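Local coordinates for Serpin48 (Tenebrio molitor, PDB 3OZQ), which inhibits the serine protease SPE with high specificity in the innate immune response of the insect, at residues S37-A42 / Y89-A94; L81-N86 / K361-I366; G54-E59 / A296-I301; L64-D69 / G75-V80; F189-S192 / V196-V199. One frame throughout, in Å; residues are numbered along the deposited sequence.

Interaction 1 of 5, residues S37-A42 / Y89-A94; sequences SPFSAA and YTLHTA
With CG of F39 swung roughly trans to its backbone N (chi1 159°) and CG of L91 fully trans to its own (chi1 179°), ring and isobutyl group reach across the gap between helix 38-50 and strand 90-100. They meet at one point: CE1 of F39 lies 4.3 Å from CD2 of L91, with the methyl carbon placed obliquely to the ring. One residue further along the helix, S40 turns its side chain to the same strand, and its OG comes within 4.4 Å of T93 CG2. L91 and T93 are two residues apart and so project from the same side of the strand, which leaves the intervening H92 turned the other way, its ring stacked on Y170.

No hydrogen bond crosses the contact, and the backbones stay well apart, the CA atoms of S40 and T93 being 8.2 Å from each other. The two helix-side serine hydroxyls find other partners. S37 is the N-cap of the helix: its OG accepts from S40 N at 3.0 Å, with an N-H...O angle of 160°, and is also hydrogen-bonded to L367 O. The OG of S40 pairs with N167 OD1 on strand 163-174, an arrangement consistent with the shutter region of serpins, where the start of helix B lies beneath sheet A. Strand 163-174 pairs with strand 90-100 through backbone bonds such as H92 with Y170, while helix 10-29 packs against P38 and F39, and strand 365-372 reaches F39 through M365 and L91 through F368.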
# COMPACT_ATOMS: atom_id res chain seq x y z
N SER A 37 0.90 1.31 -0.81
CA SER A 37 -0.49 0.87 -0.71
C SER A 37 -1.38 1.76 -1.57
O SER A 37 -1.89 2.78 -1.10
CB SER A 37 -0.99 0.91 0.72
OG SER A 37 -2.33 0.43 0.76
N PRO A 38 -1.56 1.37 -2.84
CA PRO A 38 -2.51 2.13 -3.66
C PRO A 38 -3.91 2.13 -3.03
O PRO A 38 -4.62 3.15 -3.04
CB PRO A 38 -2.48 1.40 -5.00
CG PRO A 38 -1.08 0.77 -5.03
CD PRO A 38 -0.85 0.33 -3.61
N PHE A 39 -4.30 0.99 -2.46
CA PHE A 39 -5.61 0.90 -1.81
C PHE A 39 -5.79 1.97 -0.73
O PHE A 39 -6.76 2.73 -0.76
CB PHE A 39 -5.80 -0.48 -1.17
CG PHE A 39 -6.85 -0.49 -0.09
CD1 PHE A 39 -6.49 -0.40 1.24
CD2 PHE A 39 -8.19 -0.56 -0.42
CE1 PHE A 39 -7.46 -0.38 2.23
CE2 PHE A 39 -9.16 -0.55 0.56
CZ PHE A 39 -8.79 -0.47 1.89
N SER A 40 -4.87 2.03 0.23
CA SER A 40 -5.03 2.94 1.35
C SER A 40 -5.05 4.41 0.88
O SER A 40 -5.89 5.21 1.31
CB SER A 40 -3.94 2.69 2.40
OG SER A 40 -4.33 3.19 3.67
N ALA A 41 -4.11 4.75 -0.00
CA ALA A 41 -4.08 6.08 -0.58
C ALA A 41 -5.45 6.37 -1.21
O ALA A 41 -5.99 7.47 -1.07
CB ALA A 41 -2.97 6.18 -1.62
N ALA A 42 -6.00 5.37 -1.89
CA ALA A 42 -7.28 5.52 -2.58
C ALA A 42 -8.41 5.85 -1.62
O ALA A 42 -9.24 6.70 -1.90
CB ALA A 42 -7.61 4.26 -3.39
N TYR A 89 -5.62 -11.42 11.28
CA TYR A 89 -4.72 -10.40 10.75
C TYR A 89 -5.28 -8.99 10.84
O TYR A 89 -6.50 -8.80 10.82
CB TYR A 89 -4.38 -10.71 9.29
CG TYR A 89 -5.56 -10.65 8.34
CD1 TYR A 89 -6.14 -9.44 7.98
CD2 TYR A 89 -6.09 -11.82 7.80
CE1 TYR A 89 -7.22 -9.40 7.10
CE2 TYR A 89 -7.16 -11.78 6.93
CZ TYR A 89 -7.72 -10.58 6.58
OH TYR A 89 -8.79 -10.57 5.71
N THR A 90 -4.39 -8.00 10.92
CA THR A 90 -4.82 -6.61 11.10
C THR A 90 -4.05 -5.62 10.24
O THR A 90 -2.81 -5.60 10.24
CB THR A 90 -4.65 -6.17 12.56
OG1 THR A 90 -4.94 -7.28 13.43
CG2 THR A 90 -5.58 -5.00 12.88
N LEU A 91 -4.78 -4.78 9.52
CA LEU A 91 -4.20 -3.61 8.89
C LEU A 91 -4.28 -2.43 9.87
O LEU A 91 -5.36 -2.12 10.38
CB LEU A 91 -4.96 -3.27 7.62
CG LEU A 91 -4.46 -2.04 6.88
CD1 LEU A 91 -3.03 -2.29 6.38
CD2 LEU A 91 -5.39 -1.73 5.72
N HIS A 92 -3.14 -1.81 10.15
CA HIS A 92 -3.08 -0.62 10.99
C HIS A 92 -2.89 0.59 10.09
O HIS A 92 -2.00 0.61 9.24
CB HIS A 92 -1.92 -0.71 11.99
CG HIS A 92 -2.04 -1.87 12.94
ND1 HIS A 92 -1.65 -3.15 12.61
CD2 HIS A 92 -2.53 -1.94 14.21
CE1 HIS A 92 -1.88 -3.96 13.64
NE2 HIS A 92 -2.41 -3.25 14.61
N THR A 93 -3.75 1.59 10.25
CA THR A 93 -3.65 2.80 9.45
C THR A 93 -3.78 4.01 10.35
O THR A 93 -4.53 3.98 11.33
CB THR A 93 -4.76 2.85 8.38
OG1 THR A 93 -6.01 3.17 9.00
CG2 THR A 93 -4.88 1.52 7.70
N ALA A 94 -3.04 5.06 10.04
CA ALA A 94 -3.23 6.34 10.68
C ALA A 94 -3.38 7.32 9.54
O ALA A 94 -2.38 7.79 8.99
CB ALA A 94 -2.05 6.69 11.54

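Interaction 2 of 5, residues L81-N86 / K361-I366; sequences LSKLTN and KVKGMI
L84 and K363 give up nearly equal areas to this contact, with K83 next, and the three divide it into an apolar part round L84 and a part where the two lysines pass each other. L84, the first residue beyond helix 70-83, carries the apolar part through one methyl group: its CD2 lies 4.0 Å from V362 CG1 and 4.1 Å from M365 CE. The L84 and M365 side chains cross at about a right angle, and the methionine is bent at chi3 (64°), which turns its terminal methyl group to the leucine.

V362 and M365 are the ends of a type I' turn, closed by V362 N to M365 O (2.7 Å) and M365 N to V362 O (2.9 Å). This tight hairpin joins strands 356-362 and 365-372, the pair known in serpins as strands 4 and 5 of sheet B, and the positive phi of G364 suits its place in the turn.

K363 leaves the turn with an extended chain whose NZ comes 3.9 Å from K83 CB. That puts the ammonium group beside the aliphatic root of the other lysine and not against its charged end. The two NZ atoms of K83 and K363 are 5.7 Å apart, and K83 NZ has a long, weak ion pair with E79 OE1.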
# COMPACT_ATOMS: atom_id res chain seq x y z
N LEU A 81 -13.10 -1.36 4.10
CA LEU A 81 -12.36 -0.99 5.30
C LEU A 81 -12.77 -1.79 6.54
O LEU A 81 -11.93 -2.13 7.37
CB LEU A 81 -12.49 0.50 5.58
CG LEU A 81 -11.57 1.41 4.77
CD1 LEU A 81 -11.80 2.86 5.19
CD2 LEU A 81 -10.11 1.01 4.94
N SER A 82 -14.06 -2.06 6.69
CA SER A 82 -14.55 -2.81 7.84
C SER A 82 -14.02 -4.25 7.87
O SER A 82 -13.88 -4.86 8.93
CB SER A 82 -16.08 -2.81 7.86
OG SER A 82 -16.59 -3.61 6.82
N LYS A 83 -13.75 -4.81 6.70
CA LYS A 83 -13.32 -6.21 6.62
C LYS A 83 -11.81 -6.41 6.83
O LYS A 83 -11.37 -7.48 7.23
CB LYS A 83 -13.76 -6.83 5.30
CG LYS A 83 -15.27 -6.94 5.17
CD LYS A 83 -15.69 -7.42 3.80
CE LYS A 83 -17.21 -7.49 3.70
NZ LYS A 83 -17.67 -8.14 2.44
N LEU A 84 -11.02 -5.37 6.55
CA LEU A 84 -9.57 -5.47 6.74
C LEU A 84 -9.20 -5.57 8.22
O LEU A 84 -8.04 -5.38 8.61
CB LEU A 84 -8.87 -4.29 6.07
CG LEU A 84 -9.35 -4.00 4.64
CD1 LEU A 84 -8.46 -2.97 3.98
CD2 LEU A 84 -9.40 -5.25 3.81
N THR A 85 -10.21 -5.84 9.05
CA THR A 85 -9.99 -6.23 10.44
C THR A 85 -10.50 -7.66 10.64
O THR A 85 -11.67 -7.95 10.41
CB THR A 85 -10.67 -5.28 11.45
OG1 THR A 85 -10.40 -5.72 12.79
CG2 THR A 85 -12.19 -5.23 11.23
N ASN A 86 -9.59 -8.54 11.03
CA ASN A 86 -9.85 -9.96 11.12
C ASN A 86 -9.39 -10.42 12.49
O ASN A 86 -8.78 -9.64 13.23
CB ASN A 86 -9.07 -10.69 10.01
CG ASN A 86 -9.57 -12.12 9.75
OD1 ASN A 86 -9.00 -13.10 10.24
ND2 ASN A 86 -10.62 -12.23 8.94
N LYS A 361 -2.67 -9.52 -0.84
CA LYS A 361 -4.10 -9.46 -1.17
C LYS A 361 -4.94 -9.86 0.01
O LYS A 361 -4.56 -10.74 0.79
CB LYS A 361 -4.47 -10.42 -2.30
CG LYS A 361 -4.18 -9.96 -3.71
CD LYS A 361 -4.81 -10.93 -4.73
CE LYS A 361 -4.29 -12.36 -4.55
NZ LYS A 361 -4.83 -13.33 -5.56
N VAL A 362 -6.09 -9.22 0.15
CA VAL A 362 -7.09 -9.67 1.09
C VAL A 362 -8.43 -9.76 0.36
O VAL A 362 -8.94 -8.77 -0.15
CB VAL A 362 -7.21 -8.74 2.30
CG1 VAL A 362 -8.43 -9.11 3.13
CG2 VAL A 362 -5.94 -8.81 3.14
N LYS A 363 -8.97 -10.97 0.29
CA LYS A 363 -10.28 -11.18 -0.33
C LYS A 363 -10.29 -10.64 -1.75
O LYS A 363 -11.20 -9.89 -2.14
CB LYS A 363 -11.37 -10.52 0.53
CG LYS A 363 -11.17 -10.84 2.01
CD LYS A 363 -12.36 -10.45 2.87
CE LYS A 363 -12.15 -10.92 4.32
NZ LYS A 363 -13.33 -10.66 5.20
N GLY A 364 -9.27 -11.02 -2.52
CA GLY A 364 -9.15 -10.64 -3.91
C GLY A 364 -8.68 -9.21 -4.12
O GLY A 364 -8.41 -8.78 -5.24
N MET A 365 -8.56 -8.45 -3.04
CA MET A 365 -8.11 -7.07 -3.19
C MET A 365 -6.65 -6.86 -2.79
O MET A 365 -6.23 -7.22 -1.69
CB MET A 365 -9.00 -6.13 -2.40
CG MET A 365 -8.77 -4.67 -2.75
SD MET A 365 -9.84 -3.63 -1.78
CE MET A 365 -9.24 -3.96 -0.13
N ILE A 366 -5.88 -6.27 -3.70
CA ILE A 366 -4.49 -5.89 -3.41
C ILE A 366 -4.41 -4.76 -2.38
O ILE A 366 -4.96 -3.68 -2.58
CB ILE A 366 -3.75 -5.49 -4.70
CG1 ILE A 366 -3.69 -6.69 -5.65
CG2 ILE A 366 -2.32 -5.00 -4.37
CD1 ILE A 366 -3.05 -6.38 -6.98

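Interaction 3 of 5, residues G54-E59 / A296-I301; sequences GDTAEE and ADLSGI
T56, on helix 54-63, faces the loop that leads from helix 279-286 to strand 310-321, a loop shaped here by an Asx turn at D297. The two branches of the threonine do different work. OG1 points at the loop backbone, where it takes a weak, bent hydrogen bond from D297 N at 3.0 Å (133° at the hydrogen) and lies 3.7 Å from A296 CA. CG2, placed opposite the threonine's own backbone N, lies against the chain from D297 to L298 and meets L298 CD2 at 4.2 Å. T56 thus meets a backbone N-H with its hydroxyl and a leucine methyl group with its carbon branch.

D297 starts out toward the helix, and its CB comes 3.8 Å from T56 OG1, yet the carboxylate serves its own loop. Its chi1 of -166° carries OD1 to S299, where two donors converge on that one oxygen. The D297 side chain also touches R53 and K305 of neighbouring loops. Were D297 shortened to an alanine, the amide and hydroxyl of S299 would probably lose their shared acceptor, and the turn would be freer to shift against T56.

I301 closes the stretch with a bond from its N to L298 O. At the Asx turn itself, S299 N approaches D297 OD1 at 3.1 Å nearly in line with the C-O bond, whereas S299 OG, at 2.6 Å, comes from the syn side, 21° out of the carboxylate plane.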
# COMPACT_ATOMS: atom_id res chain seq x y z
N GLY A 54 -17.79 20.04 -7.76
CA GLY A 54 -17.67 20.35 -9.17
C GLY A 54 -16.67 19.51 -9.91
O GLY A 54 -16.63 18.30 -9.76
N ASP A 55 -15.85 20.15 -10.74
CA ASP A 55 -14.89 19.41 -11.54
C ASP A 55 -13.74 18.84 -10.68
O ASP A 55 -13.22 17.76 -10.98
CB ASP A 55 -14.37 20.26 -12.70
CG ASP A 55 -15.45 20.56 -13.74
OD1 ASP A 55 -16.57 20.95 -13.34
OD2 ASP A 55 -15.18 20.38 -14.96
N THR A 56 -13.38 19.55 -9.62
CA THR A 56 -12.43 19.03 -8.62
C THR A 56 -12.79 17.62 -8.17
O THR A 56 -12.03 16.68 -8.38
CB THR A 56 -12.38 19.91 -7.35
OG1 THR A 56 -11.99 21.24 -7.69
CG2 THR A 56 -11.37 19.33 -6.37
N ALA A 57 -13.96 17.48 -7.55
CA ALA A 57 -14.37 16.18 -7.02
C ALA A 57 -14.56 15.15 -8.12
O ALA A 57 -14.31 13.96 -7.92
CB ALA A 57 -15.64 16.32 -6.21
N GLU A 58 -15.01 15.62 -9.28
CA GLU A 58 -15.30 14.74 -10.40
C GLU A 58 -14.03 14.12 -10.98
O GLU A 58 -14.01 12.96 -11.36
CB GLU A 58 -16.07 15.49 -11.49
CG GLU A 58 -16.44 14.63 -12.69
CD GLU A 58 -17.32 13.45 -12.32
OE1 GLU A 58 -17.91 13.46 -11.22
OE2 GLU A 58 -17.40 12.50 -13.13
N GLU A 59 -12.97 14.92 -11.08
CA GLU A 59 -11.67 14.43 -11.51
C GLU A 59 -11.23 13.28 -10.62
O GLU A 59 -10.97 12.18 -11.10
CB GLU A 59 -10.62 15.54 -11.43
CG GLU A 59 -10.23 16.14 -12.76
CD GLU A 59 -9.18 17.22 -12.61
OE1 GLU A 59 -8.67 17.40 -11.48
OE2 GLU A 59 -8.87 17.90 -13.61
N ALA A 296 -9.19 24.79 -7.44
CA ALA A 296 -9.56 23.78 -6.46
C ALA A 296 -10.79 24.15 -5.66
O ALA A 296 -10.96 25.31 -5.26
CB ALA A 296 -8.39 23.49 -5.52
N ASP A 297 -11.64 23.17 -5.41
CA ASP A 297 -12.83 23.40 -4.62
C ASP A 297 -13.01 22.39 -3.50
O ASP A 297 -13.70 21.38 -3.66
CB ASP A 297 -14.09 23.45 -5.49
CG ASP A 297 -15.29 24.01 -4.74
OD1 ASP A 297 -15.21 24.13 -3.50
OD2 ASP A 297 -16.31 24.34 -5.40
N LEU A 298 -12.39 22.68 -2.36
CA LEU A 298 -12.51 21.87 -1.16
C LEU A 298 -13.48 22.46 -0.14
O LEU A 298 -13.31 22.24 1.07
CB LEU A 298 -11.14 21.73 -0.48
CG LEU A 298 -9.88 21.39 -1.26
CD1 LEU A 298 -8.97 20.60 -0.35
CD2 LEU A 298 -10.15 20.64 -2.53
N SER A 299 -14.49 23.18 -0.62
CA SER A 299 -15.45 23.87 0.26
C SER A 299 -16.26 22.94 1.15
O SER A 299 -16.91 23.38 2.10
CB SER A 299 -16.39 24.77 -0.56
OG SER A 299 -17.02 24.06 -1.63
N GLY A 300 -16.26 21.65 0.82
CA GLY A 300 -16.88 20.64 1.67
C GLY A 300 -16.05 20.36 2.90
O GLY A 300 -16.54 19.79 3.87
N ILE A 301 -14.78 20.75 2.89
CA ILE A 301 -13.94 20.54 4.05
C ILE A 301 -14.00 21.77 4.96
O ILE A 301 -14.28 21.66 6.15
CB ILE A 301 -12.49 20.21 3.63
CG1 ILE A 301 -12.46 18.88 2.86
CG2 ILE A 301 -11.57 20.15 4.85
CD1 ILE A 301 -11.19 18.65 2.08

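Interaction 4 of 5, residues L64-D69 / G75-V80; sequences LHFVGD and GAVKEV
F66 lays the far end of its ring against two consecutive residues of helix 70-83. The closer partner is V77, whose CG2 is 3.6 Å from F66 CE2 and 3.7 Å from F66 CZ, sitting obliquely to the ring. The second is A76, with CB at the ring edge, near its plane, 4.0 Å from F66 CZ. The ring therefore meets the helix by its CE2-CZ corner. V77 offers this methyl group because CG1 is the branch trans to its backbone N (chi1 173°), which leaves CG2 on the N side.

In the next shell, F66 also touches A73, one turn earlier on the same helix, and its ring meets that of F11 from helix 10-29 with the planes about 35° apart. F11 reaches V77 and V80 as well, so the phenylalanine of the loop and that of the N-terminal helix both bear on this helix. Before F66, helix 54-63 ends in a Schellman motif, with H65 at positive phi. That reversal sends the chain off the helix axis, and the short linker 64-69 then runs to the N-cap of helix 70-83 at D69. These are probably helices C and D of the serpin fold.

No hydrogen bond spans the two segments. Carbon meets carbon throughout, so the linker is pinned here by the fit of a ring corner against small aliphatic groups, probably aided by exclusion of water, and no polar bond sets the ring's direction.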
# COMPACT_ATOMS: atom_id res chain seq x y z
N LEU A 64 -9.91 7.57 -9.77
CA LEU A 64 -10.11 6.40 -8.94
C LEU A 64 -10.95 5.40 -9.72
O LEU A 64 -11.22 4.30 -9.24
CB LEU A 64 -10.77 6.77 -7.61
CG LEU A 64 -9.87 7.58 -6.66
CD1 LEU A 64 -10.57 7.80 -5.33
CD2 LEU A 64 -8.53 6.91 -6.45
N HIS A 65 -11.33 5.79 -10.94
CA HIS A 65 -12.28 5.05 -11.77
C HIS A 65 -13.34 4.48 -10.83
O HIS A 65 -13.81 3.35 -10.97
CB HIS A 65 -11.59 3.98 -12.66
CG HIS A 65 -11.09 4.50 -13.98
ND1 HIS A 65 -11.92 4.72 -15.06
CD2 HIS A 65 -9.84 4.81 -14.42
CE1 HIS A 65 -11.22 5.16 -16.08
NE2 HIS A 65 -9.95 5.23 -15.72
N PHE A 66 -13.68 5.31 -9.84
CA PHE A 66 -14.69 5.01 -8.83
C PHE A 66 -16.11 5.39 -9.28
O PHE A 66 -16.28 6.20 -10.19
CB PHE A 66 -14.37 5.76 -7.54
CG PHE A 66 -14.92 5.11 -6.31
CD1 PHE A 66 -15.62 3.91 -6.41
CD2 PHE A 66 -14.74 5.68 -5.07
CE1 PHE A 66 -16.13 3.30 -5.28
CE2 PHE A 66 -15.25 5.08 -3.94
CZ PHE A 66 -15.94 3.88 -4.04
N VAL A 67 -17.12 4.81 -8.63
CA VAL A 67 -18.50 4.95 -9.08
C VAL A 67 -19.12 6.32 -8.82
O VAL A 67 -18.72 7.05 -7.91
CB VAL A 67 -19.42 3.86 -8.46
CG1 VAL A 67 -18.82 2.48 -8.67
CG2 VAL A 67 -19.66 4.14 -6.98
N GLY A 68 -20.13 6.66 -9.62
CA GLY A 68 -20.75 7.97 -9.58
C GLY A 68 -21.47 8.33 -8.30
O GLY A 68 -21.20 9.37 -7.70
N ASP A 69 -22.39 7.47 -7.87
CA ASP A 69 -23.28 7.80 -6.76
C ASP A 69 -22.54 7.87 -5.43
O ASP A 69 -21.65 7.05 -5.16
CB ASP A 69 -24.45 6.81 -6.68
CG ASP A 69 -25.70 7.43 -6.05
OD1 ASP A 69 -26.56 6.67 -5.56
OD2 ASP A 69 -25.82 8.68 -6.04
N GLY A 75 -20.59 3.81 0.72
CA GLY A 75 -20.93 2.48 1.20
C GLY A 75 -19.87 1.47 0.83
O GLY A 75 -19.46 0.64 1.64
N ALA A 76 -19.42 1.56 -0.42
CA ALA A 76 -18.43 0.64 -0.97
C ALA A 76 -17.12 0.68 -0.19
O ALA A 76 -16.59 -0.36 0.20
CB ALA A 76 -18.19 0.95 -2.43
N VAL A 77 -16.60 1.88 0.03
CA VAL A 77 -15.38 2.06 0.80
C VAL A 77 -15.57 1.63 2.25
O VAL A 77 -14.68 1.09 2.88
CB VAL A 77 -14.92 3.53 0.77
CG1 VAL A 77 -13.75 3.74 1.72
CG2 VAL A 77 -14.55 3.92 -0.65
N LYS A 78 -16.76 1.88 2.77
CA LYS A 78 -17.07 1.54 4.15
C LYS A 78 -17.01 0.03 4.33
O LYS A 78 -16.54 -0.45 5.37
CB LYS A 78 -18.45 2.08 4.52
CG LYS A 78 -18.95 1.65 5.88
CD LYS A 78 -18.25 2.39 7.00
CE LYS A 78 -18.97 2.17 8.33
NZ LYS A 78 -20.38 2.68 8.30
N GLU A 79 -17.47 -0.72 3.33
CA GLU A 79 -17.44 -2.19 3.43
C GLU A 79 -16.02 -2.77 3.42
O GLU A 79 -15.65 -3.55 4.30
CB GLU A 79 -18.32 -2.86 2.36
CG GLU A 79 -18.45 -4.39 2.56
CD GLU A 79 -19.53 -5.03 1.67
OE1 GLU A 79 -19.25 -5.29 0.48
OE2 GLU A 79 -20.65 -5.30 2.17
N VAL A 80 -15.22 -2.39 2.43
CA VAL A 80 -13.85 -2.91 2.37
C VAL A 80 -13.08 -2.61 3.66
O VAL A 80 -12.49 -3.51 4.26
CB VAL A 80 -13.07 -2.37 1.15
CG1 VAL A 80 -13.67 -2.90 -0.14
CG2 VAL A 80 -13.06 -0.86 1.15

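Interaction 5 of 5, residues F189-S192 / V196-V199; sequences FHKS and VVQV
F189 and V197 form a hydrogen-bonded antiparallel pair in which each backbone both gives and receives. F189 N donates to V197 O at 2.7 Å in the carbonyl plane, with an N-H...O angle of 144°. V197 N returns the bond to F189 O at 3.0 Å and 153°, the donor tilted 26° from the plane of the F189 carbonyl. F189 O also receives a CA-H...O contact from V196 CA at 3.6 Å. The polar backbone atoms of this pair are used within the hairpin.

H190 and V196 form the next, non-hydrogen-bonded pair. The backbone of H190 bonds instead to D353, while that of V199 bonds to S187. This hairpin of strands 185-190 and 196-205 corresponds to strands 4 and 3 of serpin sheet C.

On one sheet face, the imidazole of H190 and V196 lie side by side, with V196 CG2 in the ring plane at the edge, 3.1 Å from H190 ND1, a tight fit. On the other, F189 CB touches V197 CG1 at 3.9 Å and V199 CG2 at 4.0 Å, while K191 stretches its extended chain over V197, CE to CG1 at 3.9 Å. V197 CG1 stands between its backbone N and carbonyl carbon, which brings it to both. With an alanine in place of H190, V196 CG2 would probably lose the ring edge it packs against and be left more open to solvent.

Backbone bonds therefore set the register, and the side chains add van der Waals cover: the histidine nitrogen nearest V196 meets a methyl group, which offers it no hydrogen bond.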
# COMPACT_ATOMS: atom_id res chain seq x y z
N PHE A 189 21.97 -14.28 -3.11
CA PHE A 189 20.91 -13.50 -3.72
C PHE A 189 21.57 -12.72 -4.84
O PHE A 189 22.50 -11.95 -4.61
CB PHE A 189 20.25 -12.55 -2.70
CG PHE A 189 19.07 -11.77 -3.26
CD1 PHE A 189 19.26 -10.56 -3.90
CD2 PHE A 189 17.78 -12.28 -3.17
CE1 PHE A 189 18.18 -9.86 -4.42
CE2 PHE A 189 16.70 -11.58 -3.70
CZ PHE A 189 16.90 -10.38 -4.32
N HIS A 190 21.12 -12.94 -6.06
CA HIS A 190 21.70 -12.25 -7.20
C HIS A 190 20.96 -10.97 -7.52
O HIS A 190 19.85 -11.03 -8.05
CB HIS A 190 21.66 -13.16 -8.43
CG HIS A 190 22.28 -14.50 -8.20
ND1 HIS A 190 23.64 -14.67 -8.04
CD2 HIS A 190 21.73 -15.74 -8.12
CE1 HIS A 190 23.90 -15.96 -7.85
NE2 HIS A 190 22.76 -16.62 -7.90
N LYS A 191 21.57 -9.83 -7.23
CA LYS A 191 21.01 -8.54 -7.58
C LYS A 191 21.05 -8.36 -9.09
O LYS A 191 20.31 -7.55 -9.67
CB LYS A 191 21.78 -7.41 -6.90
CG LYS A 191 21.87 -7.56 -5.38
CD LYS A 191 22.70 -6.44 -4.77
CE LYS A 191 22.94 -6.68 -3.28
NZ LYS A 191 23.91 -5.70 -2.68
N SER A 192 21.95 -9.11 -9.72
CA SER A 192 22.09 -9.17 -11.17
C SER A 192 23.08 -10.27 -11.45
O SER A 192 23.63 -10.87 -10.52
CB SER A 192 22.59 -7.84 -11.74
OG SER A 192 23.85 -7.47 -11.21
N VAL A 196 26.58 -10.81 -6.53
CA VAL A 196 25.90 -11.72 -5.61
C VAL A 196 26.10 -11.30 -4.15
O VAL A 196 27.13 -10.71 -3.80
CB VAL A 196 26.45 -13.15 -5.74
CG1 VAL A 196 25.72 -14.10 -4.79
CG2 VAL A 196 26.38 -13.63 -7.17
N VAL A 197 25.14 -11.63 -3.30
CA VAL A 197 25.29 -11.41 -1.86
C VAL A 197 24.77 -12.59 -1.04
O VAL A 197 24.00 -13.42 -1.52
CB VAL A 197 24.62 -10.10 -1.41
CG1 VAL A 197 23.12 -10.18 -1.59
CG2 VAL A 197 24.97 -9.80 0.04
N GLN A 198 25.22 -12.66 0.21
CA GLN A 198 24.74 -13.66 1.15
C GLN A 198 23.76 -13.01 2.12
O GLN A 198 24.12 -12.10 2.87
CB GLN A 198 25.91 -14.27 1.92
CG GLN A 198 26.90 -14.97 1.03
CD GLN A 198 26.58 -16.43 0.85
OE1 GLN A 198 25.82 -16.80 -0.03
NE2 GLN A 198 27.18 -17.27 1.70
N VAL A 199 22.51 -13.47 2.11
CA VAL A 199 21.51 -12.90 3.00
C VAL A 199 20.72 -14.01 3.65
O VAL A 199 20.70 -15.13 3.16
CB VAL A 199 20.57 -11.93 2.26
CG1 VAL A 199 21.36 -10.85 1.56
CG2 VAL A 199 19.71 -12.70 1.26

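From the N terminus, interaction 1 opens at 37-42 and closes at 89-94, bringing helix 38-50 under strand 90-100. Within that loop, interaction 4, which interaction 3 also encloses, folds linker 64-69 back on helix 70-83. Interaction 3 starts at 54-59 and interaction 2 at 81-86, both before interaction 1 closes, so both cross it. They cross each other too, as 81-86 falls between 54-59 and 296-301, and 361-366 after both. The local hairpin of interaction 5 lies within both long loops, yet its centre is about 48 Å from that of interaction 3. Interactions 1, 2 and 4 touch, F39, V80 and M365 joining helices to the 361-366 hairpin, whereas interactions 3 and 5 stand apart.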